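Local atomic coordinates of ORF10 (Moritella marina, PDB entry 6RIW), a protein that probably condenses acyl chains as the ketosynthase-chain length factor didomain, the N-terminal piece of a polyunsaturated fatty acid synthase subunit. Residues A248-N253 against N395-L400; I601-L605 against R617-T621; A692-S698 against V741-A745; S774-T780 against A813-L818. One frame throughout, in Å; residues are numbered along the deposited sequence.

Contact 1 of 4, residues A248-N253 against N395-L400; sequences APFDQN and NLKQPL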
# COMPACT_ATOMS: atom_id res chain seq x y z
N ALA A 248 -2.83 -2.62 -27.45
CA ALA A 248 -4.09 -2.22 -28.08
C ALA A 248 -5.24 -2.97 -27.43
O ALA A 248 -5.65 -4.05 -27.90
CB ALA A 248 -4.05 -2.49 -29.58
N PRO A 249 -5.80 -2.42 -26.36
CA PRO A 249 -6.90 -3.10 -25.67
C PRO A 249 -8.02 -3.46 -26.63
O PRO A 249 -8.43 -2.64 -27.46
CB PRO A 249 -7.36 -2.07 -24.62
CG PRO A 249 -6.13 -1.23 -24.37
CD PRO A 249 -5.44 -1.14 -25.72
N PHE A 250 -8.50 -4.69 -26.53
CA PHE A 250 -9.58 -5.32 -27.31
C PHE A 250 -9.12 -5.76 -28.70
O PHE A 250 -9.92 -6.36 -29.43
CB PHE A 250 -10.82 -4.42 -27.46
CG PHE A 250 -11.60 -4.25 -26.19
CD1 PHE A 250 -12.05 -5.34 -25.49
CD2 PHE A 250 -11.88 -2.98 -25.71
CE1 PHE A 250 -12.79 -5.19 -24.31
CE2 PHE A 250 -12.61 -2.81 -24.54
CZ PHE A 250 -13.06 -3.93 -23.84
N ASP A 251 -7.88 -5.47 -29.11
CA ASP A 251 -7.45 -5.77 -30.47
C ASP A 251 -6.78 -7.14 -30.54
O ASP A 251 -6.00 -7.50 -29.66
CB ASP A 251 -6.48 -4.69 -30.99
CG ASP A 251 -6.21 -4.82 -32.49
OD1 ASP A 251 -5.39 -5.69 -32.87
OD2 ASP A 251 -6.81 -4.06 -33.28
N GLN A 252 -7.11 -7.89 -31.60
CA GLN A 252 -6.56 -9.23 -31.79
C GLN A 252 -5.03 -9.24 -31.78
O GLN A 252 -4.42 -10.25 -31.40
CB GLN A 252 -7.05 -9.84 -33.11
CG GLN A 252 -8.53 -10.15 -33.18
CD GLN A 252 -8.92 -10.71 -34.55
OE1 GLN A 252 -8.12 -11.41 -35.19
NE2 GLN A 252 -10.13 -10.40 -35.01
N ASN A 253 -4.40 -8.16 -32.21
CA ASN A 253 -2.94 -8.14 -32.38
C ASN A 253 -2.20 -7.67 -31.13
O ASN A 253 -0.96 -7.71 -31.11
CB ASN A 253 -2.55 -7.25 -33.56
CG ASN A 253 -3.24 -7.65 -34.86
OD1 ASN A 253 -2.89 -8.66 -35.48
ND2 ASN A 253 -4.23 -6.85 -35.28
N ASN A 395 -6.59 2.85 -31.51
CA ASN A 395 -5.71 1.78 -32.00
C ASN A 395 -6.40 0.44 -32.14
O ASN A 395 -5.74 -0.61 -32.19
CB ASN A 395 -4.46 1.62 -31.12
CG ASN A 395 -3.62 2.87 -31.06
OD1 ASN A 395 -3.09 3.23 -30.00
ND2 ASN A 395 -3.51 3.56 -32.20
N LEU A 396 -7.72 0.44 -32.22
CA LEU A 396 -8.51 -0.78 -32.28
C LEU A 396 -8.93 -0.97 -33.74
O LEU A 396 -9.83 -0.29 -34.22
CB LEU A 396 -9.70 -0.68 -31.34
CG LEU A 396 -10.72 -1.81 -31.31
CD1 LEU A 396 -10.09 -3.04 -30.74
CD2 LEU A 396 -11.92 -1.37 -30.48
N LYS A 397 -8.25 -1.89 -34.44
CA LYS A 397 -8.48 -2.13 -35.86
C LYS A 397 -9.12 -3.48 -36.16
O LYS A 397 -9.98 -3.57 -37.05
CB LYS A 397 -7.16 -2.04 -36.63
CG LYS A 397 -6.23 -0.90 -36.23
CD LYS A 397 -6.83 0.44 -36.60
CE LYS A 397 -5.75 1.53 -36.65
NZ LYS A 397 -6.38 2.86 -36.95
N GLN A 398 -8.71 -4.53 -35.46
CA GLN A 398 -9.25 -5.88 -35.63
C GLN A 398 -9.69 -6.40 -34.27
O GLN A 398 -8.91 -7.04 -33.55
CB GLN A 398 -8.24 -6.81 -36.29
CG GLN A 398 -8.01 -6.48 -37.77
CD GLN A 398 -6.73 -7.08 -38.32
OE1 GLN A 398 -5.83 -7.46 -37.56
NE2 GLN A 398 -6.64 -7.16 -39.64
N PRO A 399 -10.95 -6.17 -33.89
CA PRO A 399 -11.38 -6.45 -32.51
C PRO A 399 -11.54 -7.93 -32.19
O PRO A 399 -11.92 -8.74 -33.04
CB PRO A 399 -12.73 -5.73 -32.41
CG PRO A 399 -12.79 -4.81 -33.59
CD PRO A 399 -11.97 -5.44 -34.66
N LEU A 400 -11.29 -8.28 -30.93
CA LEU A 400 -11.62 -9.61 -30.46
C LEU A 400 -13.13 -9.79 -30.43
O LEU A 400 -13.91 -8.83 -30.53
CB LEU A 400 -11.05 -9.86 -29.06
CG LEU A 400 -9.56 -9.68 -28.78
CD1 LEU A 400 -9.36 -9.49 -27.28
CD2 LEU A 400 -8.77 -10.88 -29.26
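The carboxylate oxygen OD2 of D251 is gripped by two successive backbone amides of the facing loop: K397 N at 2.9 Å, arriving nearly along the C-O axis, and Q398 N, also at 2.9 Å, from above the carboxylate plane. The other oxygen turns back on its own loop in an Asx turn, with N253 N bonded to D251 OD1 at 2.7 Å. Two irregular loops of the ketosynthase domain are thereby joined, one of them opening with a type II beta turn from A248 to D251. D251 CG stands anti to the backbone N (chi1 -169°), which carries the carboxylate over to the 397-398 amides. With each oxygen accepting two N-H groups, the carboxylate is fixed in its rotation and would probably stay ionised.

A single beta bridge pairs D251 with P399. On its flanks L400 N bonds to F250 O and Q252 N to Q398 O, both at 2.8 Å. L396 CD1 packs on F250 CB at 3.6 Å, while the F250 ring leads away to L343 of helix 336-350. At the exposed end the extended Q252 side chain gives NE2 to P399 O from above the carbonyl plane. N253 ND2 bonds both D251 OD1, tilted from its amide plane, and Q398 OE1, in that plane at 2.9 Å, with the amide planes of N253 and Q398 turned 38° apart.

Contact 2 of 4, residues I601-L605 against R617-T621; sequences IEDSL and REELT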
# COMPACT_ATOMS: atom_id res chain seq x y z
N ILE A 601 29.13 0.79 -11.89
CA ILE A 601 30.46 0.19 -12.06
C ILE A 601 31.07 0.62 -13.39
O ILE A 601 32.26 0.93 -13.47
CB ILE A 601 30.38 -1.35 -11.98
CG1 ILE A 601 29.87 -1.81 -10.60
CG2 ILE A 601 31.75 -1.96 -12.26
CD1 ILE A 601 30.87 -1.68 -9.51
N GLU A 602 30.26 0.68 -14.45
CA GLU A 602 30.78 1.17 -15.73
C GLU A 602 31.36 2.57 -15.58
O GLU A 602 32.49 2.85 -16.01
CB GLU A 602 29.70 1.13 -16.81
CG GLU A 602 30.21 1.61 -18.17
CD GLU A 602 29.14 1.59 -19.25
OE1 GLU A 602 27.98 1.99 -19.00
OE2 GLU A 602 29.48 1.17 -20.38
N ASP A 603 30.60 3.47 -14.94
CA ASP A 603 31.06 4.85 -14.74
C ASP A 603 32.33 4.90 -13.91
O ASP A 603 33.22 5.71 -14.18
CB ASP A 603 29.97 5.68 -14.08
CG ASP A 603 28.82 6.01 -15.01
OD1 ASP A 603 28.93 5.73 -16.23
OD2 ASP A 603 27.80 6.55 -14.52
N SER A 604 32.41 4.08 -12.86
CA SER A 604 33.59 4.07 -12.01
C SER A 604 34.83 3.66 -12.79
O SER A 604 35.88 4.30 -12.69
CB SER A 604 33.36 3.10 -10.84
OG SER A 604 32.62 3.73 -9.81
N LEU A 605 34.74 2.55 -13.53
CA LEU A 605 35.88 2.08 -14.31
C LEU A 605 36.33 3.11 -15.33
O LEU A 605 37.53 3.37 -15.50
CB LEU A 605 35.52 0.78 -15.02
CG LEU A 605 35.27 -0.39 -14.07
CD1 LEU A 605 34.59 -1.49 -14.89
CD2 LEU A 605 36.59 -0.87 -13.45
N ARG A 617 34.45 -6.40 -17.34
CA ARG A 617 33.55 -5.46 -16.68
C ARG A 617 32.23 -6.12 -16.30
O ARG A 617 31.68 -5.85 -15.23
CB ARG A 617 33.31 -4.25 -17.60
CG ARG A 617 32.25 -3.27 -17.11
CD ARG A 617 32.21 -2.02 -17.98
NE ARG A 617 31.35 -2.21 -19.15
CZ ARG A 617 31.77 -2.11 -20.40
NH1 ARG A 617 33.04 -1.82 -20.66
NH2 ARG A 617 30.91 -2.30 -21.41
N GLU A 618 31.72 -7.00 -17.17
CA GLU A 618 30.47 -7.69 -16.85
C GLU A 618 30.65 -8.64 -15.68
O GLU A 618 29.79 -8.72 -14.79
CB GLU A 618 29.94 -8.45 -18.07
CG GLU A 618 29.42 -7.49 -19.14
CD GLU A 618 28.87 -8.20 -20.36
OE1 GLU A 618 29.17 -9.40 -20.52
OE2 GLU A 618 28.14 -7.54 -21.15
N GLU A 619 31.78 -9.36 -15.65
CA GLU A 619 32.07 -10.25 -14.54
C GLU A 619 32.23 -9.49 -13.23
O GLU A 619 31.72 -9.91 -12.19
CB GLU A 619 33.33 -11.06 -14.83
CG GLU A 619 33.76 -11.93 -13.67
CD GLU A 619 32.90 -13.19 -13.54
OE1 GLU A 619 32.05 -13.42 -14.44
OE2 GLU A 619 33.08 -13.94 -12.55
N LEU A 620 32.97 -8.38 -13.24
CA LEU A 620 33.10 -7.56 -12.04
C LEU A 620 31.73 -7.04 -11.58
O LEU A 620 31.42 -7.05 -10.38
CB LEU A 620 34.04 -6.39 -12.31
CG LEU A 620 34.29 -5.44 -11.14
CD1 LEU A 620 34.99 -6.14 -10.01
CD2 LEU A 620 35.11 -4.27 -11.64
N THR A 621 30.93 -6.55 -12.53
CA THR A 621 29.60 -6.06 -12.20
C THR A 621 28.73 -7.17 -11.61
O THR A 621 28.04 -6.95 -10.61
CB THR A 621 28.94 -5.46 -13.45
OG1 THR A 621 29.79 -4.41 -13.97
CG2 THR A 621 27.60 -4.85 -13.10
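Two consecutive helices joined by a short loop in the second ketosynthase-like half of the chain, 597-608 and 614-628, meet through residues 601-605 and 617-621. The two short axes approach to 10.6 Å, with their N-to-C directions 123° apart. L605 and L620 reach toward each other tip to tip, CD2 to CD2 at 4.1 Å, and I601 CG2 lies equally far from L620 CD2. L605 CD1 rests on the aliphatic part of R617, 3.7 Å from CG. Beside them I601 CG2 slides past T621 OG1 at 3.6 Å; that hydroxyl is turned back to its own helix, donating to R617 O at 2.7 Å. L145 of helix 129-148 covers both I601 and L620.

Beside this, E602 runs extended, and its OE2 sits over one face of the R617 guanidinium, 3.9 Å from NH2. R617 bends at chi3 (86°), bringing that face round beneath the carboxylate. The main polar partner of E602 is K47, in a salt bridge with OE1. Because OE2 lies well out of the guanidinium plane, the weaker, long salt bridge to R617 is an attraction of charges alone; the contact between these two segments is mainly aliphatic, consistent with apolar packing holding them together.

Contact 3 of 4, residues A692-S698 against V741-A745; sequences AVDLSGS and VGEGA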
# COMPACT_ATOMS: atom_id res chain seq x y z
N ALA A 692 -1.30 -8.17 10.20
CA ALA A 692 -0.41 -7.02 10.25
C ALA A 692 1.00 -7.55 10.17
O ALA A 692 1.30 -8.57 10.78
CB ALA A 692 -0.59 -6.22 11.55
N VAL A 693 1.88 -6.84 9.47
CA VAL A 693 3.27 -7.28 9.39
C VAL A 693 4.15 -6.05 9.22
O VAL A 693 3.84 -5.14 8.45
CB VAL A 693 3.49 -8.29 8.26
CG1 VAL A 693 3.02 -7.75 6.91
CG2 VAL A 693 4.96 -8.72 8.18
N ASP A 694 5.25 -6.03 9.97
CA ASP A 694 6.31 -5.06 9.72
C ASP A 694 7.60 -5.73 10.14
O ASP A 694 7.83 -6.00 11.32
CB ASP A 694 6.09 -3.75 10.49
CG ASP A 694 6.90 -2.60 9.89
OD1 ASP A 694 7.89 -2.89 9.16
OD2 ASP A 694 6.56 -1.42 10.14
N LEU A 695 8.45 -6.01 9.17
CA LEU A 695 9.77 -6.54 9.51
C LEU A 695 10.70 -5.35 9.79
O LEU A 695 11.66 -5.06 9.08
CB LEU A 695 10.26 -7.48 8.42
CG LEU A 695 9.22 -8.61 8.23
CD1 LEU A 695 9.72 -9.69 7.27
CD2 LEU A 695 8.84 -9.25 9.58
N SER A 696 10.37 -4.65 10.88
CA SER A 696 10.96 -3.36 11.24
C SER A 696 12.31 -3.48 11.96
O SER A 696 12.76 -2.50 12.55
CB SER A 696 9.99 -2.55 12.09
OG SER A 696 9.23 -3.38 12.97
N GLY A 697 12.94 -4.65 11.92
CA GLY A 697 14.32 -4.76 12.36
C GLY A 697 15.32 -4.61 11.24
O GLY A 697 16.52 -4.78 11.47
N SER A 698 14.89 -4.29 10.02
CA SER A 698 15.82 -4.10 8.90
C SER A 698 16.73 -2.90 9.14
O SER A 698 16.40 -1.97 9.87
CB SER A 698 15.05 -3.87 7.59
OG SER A 698 14.22 -2.73 7.73
N VAL A 741 13.80 -1.51 19.29
CA VAL A 741 13.68 -2.23 18.02
C VAL A 741 12.85 -3.50 18.22
O VAL A 741 13.06 -4.25 19.18
CB VAL A 741 15.07 -2.57 17.46
CG1 VAL A 741 14.96 -3.52 16.29
CG2 VAL A 741 15.84 -1.28 17.04
N GLY A 742 11.90 -3.73 17.32
CA GLY A 742 11.17 -4.99 17.30
C GLY A 742 10.60 -5.23 15.93
O GLY A 742 10.53 -4.31 15.11
N GLU A 743 10.20 -6.47 15.67
CA GLU A 743 9.56 -6.76 14.39
C GLU A 743 8.71 -8.01 14.50
O GLU A 743 8.82 -8.78 15.47
CB GLU A 743 10.59 -6.91 13.26
CG GLU A 743 11.53 -8.11 13.42
CD GLU A 743 12.63 -8.14 12.34
OE1 GLU A 743 12.51 -7.37 11.36
OE2 GLU A 743 13.61 -8.93 12.47
N GLY A 744 7.85 -8.22 13.50
CA GLY A 744 7.05 -9.42 13.46
C GLY A 744 5.74 -9.21 12.72
O GLY A 744 5.60 -8.30 11.91
N ALA A 745 4.80 -10.11 13.00
CA ALA A 745 3.54 -10.18 12.28
C ALA A 745 2.52 -10.81 13.21
O ALA A 745 2.87 -11.58 14.10
CB ALA A 745 3.68 -11.01 10.98
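S696 OG donates to G742 O at 2.7 Å, lying in the carbonyl plane, and next to it G697 N bonds to E743 OE1 at 2.8 Å. This second bond is bent, 147° at the hydrogen, and the amide meets the oxygen from above the carboxylate plane. E743 CG is wedged between its backbone N and carbonyl carbon (chi1 65°), and the extended chain beyond it runs alongside the type I turn of L695 to S698, bringing OE1 to G697 N. R505 forms a salt bridge with the same OE1 and V530 N bonds to OE2, an arrangement that would probably keep this buried carboxylate charged.

Where the chain straightens, strands 687-694 and 741-752 run antiparallel within the thiolase-like fold of the second ketosynthase-like half. D694 and G744 make the hydrogen-bonded pair: D694 N to G744 O at 3.0 Å and G744 N to D694 O at 3.1 Å. V693 and A745 follow as a non-hydrogen-bonded pair, their CA atoms 4.1 Å apart. Here A745 CA also makes a CA-H...O contact of 3.1 Å to A692 O.

On the V693 side of the pair, V693 CG2 packs on A745 CB at 3.8 Å, with M557 of helix 552-567 behind the valine. D694 turns to the other face, where N839 N bonds to its OD2. At the far end V741 CG1 lies 4.2 Å from G697 CA.

Contact 4 of 4, residues S774-T780 against A813-L818; sequences SNAKAIT and AEKTAL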
# COMPACT_ATOMS: atom_id res chain seq x y z
N SER A 774 -1.93 15.03 17.36
CA SER A 774 -1.06 14.16 18.13
C SER A 774 -0.81 14.63 19.56
O SER A 774 -0.01 14.00 20.27
CB SER A 774 0.32 14.02 17.44
OG SER A 774 0.21 13.36 16.18
N ASN A 775 -1.45 15.71 20.00
CA ASN A 775 -1.14 16.25 21.32
C ASN A 775 -2.08 15.68 22.38
O ASN A 775 -2.94 14.84 22.10
CB ASN A 775 -1.17 17.77 21.31
CG ASN A 775 -2.51 18.33 20.86
OD1 ASN A 775 -3.50 17.60 20.75
ND2 ASN A 775 -2.55 19.63 20.61
N ALA A 776 -1.89 16.12 23.63
CA ALA A 776 -2.71 15.62 24.73
C ALA A 776 -4.18 15.90 24.50
O ALA A 776 -5.04 15.11 24.89
CB ALA A 776 -2.25 16.24 26.05
N LYS A 777 -4.50 17.05 23.90
CA LYS A 777 -5.89 17.40 23.64
C LYS A 777 -6.52 16.40 22.68
O LYS A 777 -7.65 15.94 22.91
CB LYS A 777 -5.96 18.81 23.06
CG LYS A 777 -7.36 19.31 22.79
CD LYS A 777 -8.10 19.57 24.11
CE LYS A 777 -9.47 20.23 23.87
NZ LYS A 777 -10.51 19.77 24.83
N ALA A 778 -5.80 16.05 21.61
CA ALA A 778 -6.30 15.05 20.66
C ALA A 778 -6.54 13.72 21.34
O ALA A 778 -7.53 13.04 21.06
CB ALA A 778 -5.32 14.88 19.49
N ILE A 779 -5.65 13.32 22.26
CA ILE A 779 -5.85 12.08 23.01
C ILE A 779 -7.16 12.13 23.80
O ILE A 779 -7.96 11.18 23.79
CB ILE A 779 -4.65 11.81 23.92
CG1 ILE A 779 -3.40 11.56 23.07
CG2 ILE A 779 -4.92 10.62 24.81
CD1 ILE A 779 -2.13 11.39 23.87
N THR A 780 -7.38 13.22 24.54
CA THR A 780 -8.59 13.28 25.35
C THR A 780 -9.85 13.31 24.49
O THR A 780 -10.87 12.72 24.87
CB THR A 780 -8.55 14.48 26.31
OG1 THR A 780 -8.61 15.69 25.55
CG2 THR A 780 -7.28 14.47 27.09
N ALA A 813 3.02 13.61 25.37
CA ALA A 813 1.59 13.85 25.24
C ALA A 813 0.79 12.81 26.01
O ALA A 813 -0.22 13.14 26.66
CB ALA A 813 1.17 13.89 23.76
N GLU A 814 1.23 11.55 25.99
CA GLU A 814 0.53 10.52 26.75
C GLU A 814 0.72 10.68 28.25
O GLU A 814 -0.21 10.38 29.02
CB GLU A 814 0.98 9.13 26.32
CG GLU A 814 0.51 8.73 24.91
CD GLU A 814 0.77 7.24 24.64
OE1 GLU A 814 1.95 6.83 24.72
OE2 GLU A 814 -0.21 6.49 24.34
N LYS A 815 1.89 11.14 28.69
CA LYS A 815 2.11 11.37 30.12
C LYS A 815 1.17 12.44 30.65
O LYS A 815 0.81 12.43 31.84
CB LYS A 815 3.56 11.78 30.39
CG LYS A 815 4.50 10.65 30.66
CD LYS A 815 5.93 11.19 30.82
CE LYS A 815 5.98 12.30 31.85
NZ LYS A 815 7.32 12.98 31.88
N THR A 816 0.79 13.38 29.80
CA THR A 816 -0.16 14.41 30.20
C THR A 816 -1.59 13.86 30.19
O THR A 816 -2.30 13.93 31.19
CB THR A 816 0.00 15.63 29.26
OG1 THR A 816 1.31 16.19 29.44
CG2 THR A 816 -1.05 16.71 29.52
N ALA A 817 -1.99 13.23 29.08
CA ALA A 817 -3.41 12.91 28.87
C ALA A 817 -3.87 11.66 29.63
O ALA A 817 -4.98 11.65 30.19
CB ALA A 817 -3.67 12.73 27.37
N LEU A 818 -3.07 10.58 29.63
CA LEU A 818 -3.59 9.30 30.12
C LEU A 818 -3.81 9.30 31.63
O LEU A 818 -4.86 8.81 32.07
CB LEU A 818 -2.68 8.15 29.69
CG LEU A 818 -2.59 7.96 28.17
CD1 LEU A 818 -1.73 6.76 27.84
CD2 LEU A 818 -3.97 7.82 27.54
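The first turn of helix 776-790 lies across helix 808-821 with short axes 8.5 Å apart at closest and 45° between their directions, and the CA atoms of A776 and A813 come within 4.7 Å. Such a close approach is possible because small side chains line the seam: A776, A813 and A817 all point across it. A776 CB touches T816 CG2 at 3.7 Å and also leans on A817 CB, while A813 CB fits under the start of the other helix, 3.7 Å from S774 O.

I779 is the knob of the seam, set in the hole formed by A813, E814, A817 and L818. Its two branches divide the work: chi1 of -65° puts CG1 beside the backbone N and CG2 anti to it. CG2 presses on A817 CB at 3.5 Å and reaches L818 CD2, the two side chains crossing at about a right angle. CD1 goes the other way, to A813 CB at 4.1 Å and to E814 CG at 3.9 Å. E814 meets the isoleucine only through its aliphatic part; its carboxylate turns off to H803 N, A804 N and N869. On the outer side T780 CG2 brushes A817 CB, while T780 OG1 hydrogen-bonds K777 O.

The helix start itself is closed by N775 at the N-cap, whose OD1 accepts from A778 N at 2.9 Å. The whole is a single knob-into-hole contact beside a close alanine crossing, joining two helices of the C-terminal thiolase-like half of the second ketosynthase-like domain.

The four contacts follow one another along the chain, each closing before the next opens. Contact 1 belongs to the first ketosynthase domain, while contacts 2, 3 and 4 all fall within the second ketosynthase-like region. Contacts 3 and 4 are the nearest pair, their centres about 26 Å apart: one joins strands 687-694 and 741-752, the other joins helices 776-790 and 808-821. Contact 2 stands about 35 Å from contact 3, centre to centre, on helices 597-608 and 614-628. Contact 1 is about 60 Å from contact 4 between centres, on the opposite side of the chain's centre. None touches another; they lie in separate parts of a didomain built from two related thiolase-like units.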